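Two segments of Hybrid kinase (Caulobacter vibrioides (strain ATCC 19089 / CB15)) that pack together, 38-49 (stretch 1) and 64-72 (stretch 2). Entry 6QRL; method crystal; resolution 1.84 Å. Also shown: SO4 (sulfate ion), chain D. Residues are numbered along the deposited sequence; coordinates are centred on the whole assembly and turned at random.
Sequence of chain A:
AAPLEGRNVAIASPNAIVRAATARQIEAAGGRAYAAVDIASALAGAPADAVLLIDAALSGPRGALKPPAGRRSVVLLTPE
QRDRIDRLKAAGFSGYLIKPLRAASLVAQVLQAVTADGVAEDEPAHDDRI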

ATOM      1  N   ASP A  38      -4.916   0.297   9.858  1.00 34.05           N
ATOM      2  CA  ASP A  38      -4.173   1.589   9.694  1.00 35.40           C
ATOM      3  C   ASP A  38      -2.688   1.312   9.449  1.00 33.92           C
ATOM      4  O   ASP A  38      -2.295   0.138   9.468  1.00 34.81           O
ATOM      5  CB  ASP A  38      -4.414   2.552  10.863  1.00 37.70           C
ATOM      6  CG  ASP A  38      -3.968   2.055  12.224  1.00 40.80           C
ATOM      7  OD1 ASP A  38      -3.092   1.171  12.297  1.00 42.61           O
ATOM      8  OD2 ASP A  38      -4.467   2.602  13.214  1.00 43.66           O
ATOM      9  N   ILE A  39      -1.878   2.340   9.255  1.00 33.10           N
ATOM     10  CA  ILE A  39      -0.438   2.160   8.930  1.00 34.32           C
ATOM     11  C   ILE A  39       0.296   1.495  10.106  1.00 35.83           C
ATOM     12  O   ILE A  39       1.024   0.518   9.845  1.00 36.98           O
ATOM     13  CB  ILE A  39       0.186   3.502   8.517  1.00 34.11           C
ATOM     14  CG1 ILE A  39      -0.467   4.030   7.233  1.00 34.64           C
ATOM     15  CG2 ILE A  39       1.686   3.339   8.391  1.00 33.98           C
ATOM     16  CD1 ILE A  39      -0.139   5.476   6.919  1.00 35.00           C
ATOM     17  N   ALA A  40       0.123   1.969  11.341  1.00 37.42           N
ATOM     18  CA  ALA A  40       0.817   1.352  12.504  1.00 38.70           C
ATOM     19  C   ALA A  40       0.497  -0.156  12.545  1.00 38.23           C
ATOM     20  O   ALA A  40       1.428  -0.947  12.654  1.00 37.00           O
ATOM     21  CB  ALA A  40       0.484   2.053  13.804  1.00 40.67           C
ATOM     22  N   SER A  41      -0.760  -0.575  12.375  1.00 37.30           N
ATOM     23  CA  SER A  41      -1.140  -2.000  12.526  1.00 38.56           C
ATOM     24  C   SER A  41      -0.597  -2.809  11.338  1.00 37.49           C
ATOM     25  O   SER A  41      -0.237  -3.976  11.503  1.00 36.56           O
ATOM     26  CB  SER A  41      -2.635  -2.145  12.755  1.00 40.84           C
ATOM     27  OG  SER A  41      -3.363  -1.662  11.626  1.00 42.51           O
ATOM     28  N   ALA A  42      -0.477  -2.206  10.159  1.00 36.26           N
ATOM     29  CA  ALA A  42       0.152  -2.824   8.968  1.00 35.22           C
ATOM     30  C   ALA A  42       1.646  -3.065   9.230  1.00 37.16           C
ATOM     31  O   ALA A  42       2.127  -4.159   8.926  1.00 40.16           O
ATOM     32  CB  ALA A  42      -0.073  -1.945   7.763  1.00 34.01           C
ATOM     33  N   LEU A  43       2.351  -2.111   9.828  1.00 37.97           N
ATOM     34  CA  LEU A  43       3.788  -2.276  10.171  1.00 40.23           C
ATOM     35  C   LEU A  43       3.939  -3.383  11.222  1.00 42.20           C
ATOM     36  O   LEU A  43       4.866  -4.175  11.095  1.00 42.70           O
ATOM     37  CB  LEU A  43       4.368  -0.949  10.666  1.00 40.60           C
ATOM     38  CG  LEU A  43       4.518   0.146   9.599  1.00 41.25           C
ATOM     39  CD1 LEU A  43       5.085   1.419  10.227  1.00 41.82           C
ATOM     40  CD2 LEU A  43       5.391  -0.300   8.438  1.00 40.77           C
ATOM     41  N   ALA A  44       3.051  -3.461  12.208  1.00 41.63           N
ATOM     42  CA  ALA A  44       3.170  -4.441  13.316  1.00 42.70           C
ATOM     43  C   ALA A  44       2.800  -5.839  12.813  1.00 42.66           C
ATOM     44  O   ALA A  44       3.318  -6.778  13.369  1.00 44.01           O
ATOM     45  CB  ALA A  44       2.320  -4.030  14.487  1.00 42.96           C
ATOM     46  N   GLY A  45       1.925  -5.971  11.810  1.00 41.02           N
ATOM     47  CA  GLY A  45       1.282  -7.253  11.456  1.00 42.98           C
ATOM     48  C   GLY A  45       1.845  -7.894  10.191  1.00 42.14           C
ATOM     49  O   GLY A  45       1.530  -9.085   9.922  1.00 42.33           O
ATOM     50  N   ALA A  46       2.615  -7.147   9.405  1.00 40.95           N
ATOM     51  CA  ALA A  46       3.088  -7.637   8.089  1.00 41.12           C
ATOM     52  C   ALA A  46       4.589  -7.901   8.147  1.00 40.78           C
ATOM     53  O   ALA A  46       5.321  -7.256   8.897  1.00 39.79           O
ATOM     54  CB  ALA A  46       2.714  -6.674   6.994  1.00 39.62           C
ATOM     55  N   PRO A  47       5.087  -8.864   7.345  1.00 42.13           N
ATOM     56  CA  PRO A  47       6.526  -9.093   7.233  1.00 42.50           C
ATOM     57  C   PRO A  47       7.234  -7.806   6.809  1.00 41.47           C
ATOM     58  O   PRO A  47       6.615  -6.975   6.132  1.00 38.12           O
ATOM     59  CB  PRO A  47       6.685 -10.157   6.132  1.00 44.32           C
ATOM     60  CG  PRO A  47       5.280 -10.778   5.970  1.00 45.06           C
ATOM     61  CD  PRO A  47       4.279  -9.780   6.516  1.00 42.53           C
ATOM     62  N   ALA A  48       8.511  -7.684   7.165  1.00 42.73           N
ATOM     63  CA  ALA A  48       9.363  -6.506   6.884  1.00 44.13           C
ATOM     64  C   ALA A  48       9.476  -6.231   5.368  1.00 43.30           C
ATOM     65  O   ALA A  48       9.717  -5.068   4.996  1.00 43.41           O
ATOM     66  CB  ALA A  48      10.723  -6.719   7.511  1.00 46.50           C
ATOM     67  N   ASP A  49       9.337  -7.237   4.504  1.00 43.83           N
ATOM     68  CA  ASP A  49       9.477  -7.030   3.033  1.00 44.75           C
ATOM     69  C   ASP A  49       8.115  -6.708   2.388  1.00 41.92           C
ATOM     70  O   ASP A  49       8.103  -6.449   1.201  1.00 42.05           O
ATOM     71  CB  ASP A  49      10.151  -8.233   2.355  1.00 47.85           C
ATOM     72  CG  ASP A  49       9.308  -9.506   2.244  1.00 53.15           C
ATOM     73  OD1 ASP A  49       8.225  -9.622   2.942  1.00 54.96           O
ATOM     74  OD2 ASP A  49       9.735 -10.410   1.467  1.00 55.91           O
ATOM     75  N   ALA A  64      -3.062  15.049   4.429  1.00 39.81           N
ATOM     76  CA  ALA A  64      -1.717  14.546   4.832  1.00 40.49           C
ATOM     77  C   ALA A  64      -1.735  13.024   4.990  1.00 39.13           C
ATOM     78  O   ALA A  64      -2.623  12.509   5.655  1.00 37.40           O
ATOM     79  CB  ALA A  64      -1.214  15.168   6.112  1.00 41.44           C
ATOM     80  N   LEU A  65      -0.774  12.340   4.375  1.00 39.49           N
ATOM     81  CA  LEU A  65      -0.667  10.867   4.406  1.00 39.83           C
ATOM     82  C   LEU A  65       0.819  10.552   4.234  1.00 40.85           C
ATOM     83  O   LEU A  65       1.345  10.840   3.131  1.00 41.08           O
ATOM     84  CB  LEU A  65      -1.506  10.297   3.256  1.00 38.65           C
ATOM     85  CG  LEU A  65      -2.267   8.980   3.471  1.00 40.29           C
ATOM     86  CD1 LEU A  65      -2.122   8.063   2.276  1.00 38.45           C
ATOM     87  CD2 LEU A  65      -1.974   8.270   4.774  1.00 40.48           C
ATOM     88  N   LYS A  66       1.459  10.026   5.272  1.00 42.70           N
ATOM     89  CA  LYS A  66       2.920   9.754   5.268  1.00 45.41           C
ATOM     90  C   LYS A  66       3.121   8.264   5.027  1.00 41.20           C
ATOM     91  O   LYS A  66       2.758   7.433   5.855  1.00 43.33           O
ATOM     92  CB  LYS A  66       3.593  10.145   6.589  1.00 50.25           C
ATOM     93  CG  LYS A  66       3.025  11.364   7.290  1.00 58.04           C
ATOM     94  CD  LYS A  66       3.332  12.685   6.587  1.00 64.60           C
ATOM     95  CE  LYS A  66       2.579  13.857   7.193  1.00 68.03           C
ATOM     96  NZ  LYS A  66       2.361  14.940   6.204  1.00 69.23           N
ATOM     97  N   PRO A  67       3.777   7.879   3.925  1.00 36.28           N
ATOM     98  CA  PRO A  67       4.167   6.492   3.731  1.00 36.51           C
ATOM     99  C   PRO A  67       5.327   6.212   4.691  1.00 36.66           C
ATOM    100  O   PRO A  67       6.186   7.061   4.889  1.00 34.40           O
ATOM    101  CB  PRO A  67       4.551   6.503   2.246  1.00 36.56           C
ATOM    102  CG  PRO A  67       5.181   7.852   2.049  1.00 37.51           C
ATOM    103  CD  PRO A  67       4.318   8.770   2.887  1.00 38.81           C
ATOM    104  N   PRO A  68       5.380   5.050   5.363  1.00 36.81           N
ATOM    105  CA  PRO A  68       6.496   4.757   6.268  1.00 37.48           C
ATOM    106  C   PRO A  68       7.871   4.805   5.577  1.00 38.57           C
ATOM    107  O   PRO A  68       8.057   4.244   4.483  1.00 37.38           O
ATOM    108  CB  PRO A  68       6.228   3.324   6.740  1.00 38.52           C
ATOM    109  CG  PRO A  68       4.775   3.065   6.421  1.00 37.82           C
ATOM    110  CD  PRO A  68       4.392   3.968   5.270  1.00 35.87           C
ATOM    111  N   ALA A  69       8.828   5.449   6.235  1.00 39.37           N
ATOM    112  CA  ALA A  69      10.222   5.581   5.763  1.00 40.74           C
ATOM    113  C   ALA A  69      10.818   4.183   5.547  1.00 40.74           C
ATOM    114  O   ALA A  69      10.578   3.273   6.364  1.00 39.63           O
ATOM    115  CB  ALA A  69      11.033   6.413   6.742  1.00 41.08           C
ATOM    116  N   GLY A  70      11.543   4.009   4.444  1.00 41.29           N
ATOM    117  CA  GLY A  70      12.279   2.779   4.124  1.00 40.74           C
ATOM    118  C   GLY A  70      11.365   1.648   3.695  1.00 39.56           C
ATOM    119  O   GLY A  70      11.867   0.526   3.515  1.00 41.24           O
ATOM    120  N   ARG A  71      10.072   1.906   3.490  1.00 36.71           N
ATOM    121  CA  ARG A  71       9.113   0.875   3.025  1.00 35.89           C
ATOM    122  C   ARG A  71       8.631   1.219   1.612  1.00 35.35           C
ATOM    123  O   ARG A  71       8.859   2.367   1.139  1.00 34.60           O
ATOM    124  CB  ARG A  71       7.993   0.755   4.057  1.00 35.10           C
ATOM    125  CG  ARG A  71       8.473   0.325   5.452  1.00 35.29           C
ATOM    126  CD  ARG A  71       9.134  -1.050   5.505  1.00 36.54           C
ATOM    127  NE  ARG A  71       8.188  -2.089   5.082  1.00 37.54           N
ATOM    128  CZ  ARG A  71       7.509  -2.921   5.870  1.00 38.00           C
ATOM    129  NH1 ARG A  71       7.684  -2.899   7.183  1.00 39.24           N
ATOM    130  NH2 ARG A  71       6.658  -3.791   5.332  1.00 37.06           N
ATOM    131  N   ARG A  72       8.028   0.230   0.957  1.00 33.96           N
ATOM    132  CA  ARG A  72       7.464   0.323  -0.418  1.00 33.52           C
ATOM    133  C   ARG A  72       5.936   0.426  -0.292  1.00 32.21           C
ATOM    134  O   ARG A  72       5.319  -0.546   0.188  1.00 30.86           O
ATOM    135  CB  ARG A  72       7.939  -0.887  -1.221  1.00 33.63           C
ATOM    136  CG  ARG A  72       9.451  -1.080  -1.148  1.00 34.26           C
ATOM    137  CD  ARG A  72       9.895  -2.321  -1.863  1.00 35.50           C
ATOM    138  NE  ARG A  72      11.336  -2.393  -1.787  1.00 37.64           N
ATOM    139  CZ  ARG A  72      12.176  -2.247  -2.805  1.00 39.91           C
ATOM    140  NH1 ARG A  72      11.728  -2.093  -4.043  1.00 38.74           N
ATOM    141  NH2 ARG A  72      13.485  -2.309  -2.590  1.00 40.73           N
TER
HETATM  142  S   SO4 D 402      -4.146  17.020   8.079  1.00 55.82           S
HETATM  143  O1  SO4 D 402      -3.005  17.894   8.046  1.00 59.01           O
HETATM  144  O2  SO4 D 402      -5.322  17.775   8.443  1.00 63.17           O
HETATM  145  O3  SO4 D 402      -4.344  16.463   6.760  1.00 49.44           O
HETATM  146  O4  SO4 D 402      -3.927  15.973   9.046  1.00 52.89           O
HETATM  147  O   HOH W   1       6.142  -4.881   8.710  1.00 47.44           O

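The two stretches meet in a small, mixed contact, with an apolar patch at one end, where a short helix rests on an extended, proline-containing segment, and at the other a single arginine that reaches across to the backbone just beyond the helix. The surface buried, both sides summed, is 363 Å².

Ile39, in the first turn of the helix, points its CA-to-CB bond toward stretch 2, and the coordinates show its two branches diverging. Ile39 CG2 lies 3.7 Å from Pro68 CG, while Ile39 CD1 lies 4.0 Å from Leu65 CD2 and 3.7 Å from Lys66 O. A branched aliphatic side chain suits this place because it can cover the proline ring and the neighbouring leucine together. One turn later Leu43 leaves its backbone sideways, but its m,t rotamer brings Leu43 CD2 within 4.0 Å of Pro68 CG. The compact ring of Pro68 thus offers a rigid apolar surface to both helix residues.

Pro68 also begins a type II turn, closed by a hydrogen bond from Arg71 N to Pro68 O (3.2 Å). Gly70, with a phi of 74°, occupies a position in this turn that favours glycine.

The CA-to-CB bond of Arg71, which has the largest area covered in the contact, points toward stretch 1. With chi1 to chi3 all m, its chain curls so that Arg71 NH1 passes 3.7 Å from Leu43 CD2, and Arg71 NH2 donates a weak hydrogen bond to Pro47 O (3.3 Å, 125°). Ala48 O sits over one face of the Arg71 guanidinium, 3.2 Å from Arg71 CZ, and so is poorly placed for its N-H groups. The O atom of water 1 accepts from Arg71 NH1 at 2.9 Å and lies 2.8 Å from Leu43 O, linking the arginine to the helix's C-terminal end. A long, flexible side chain with several N-H groups suits this place, because it can reach Pro47 O directly, though weakly, and Leu43 O through water 1.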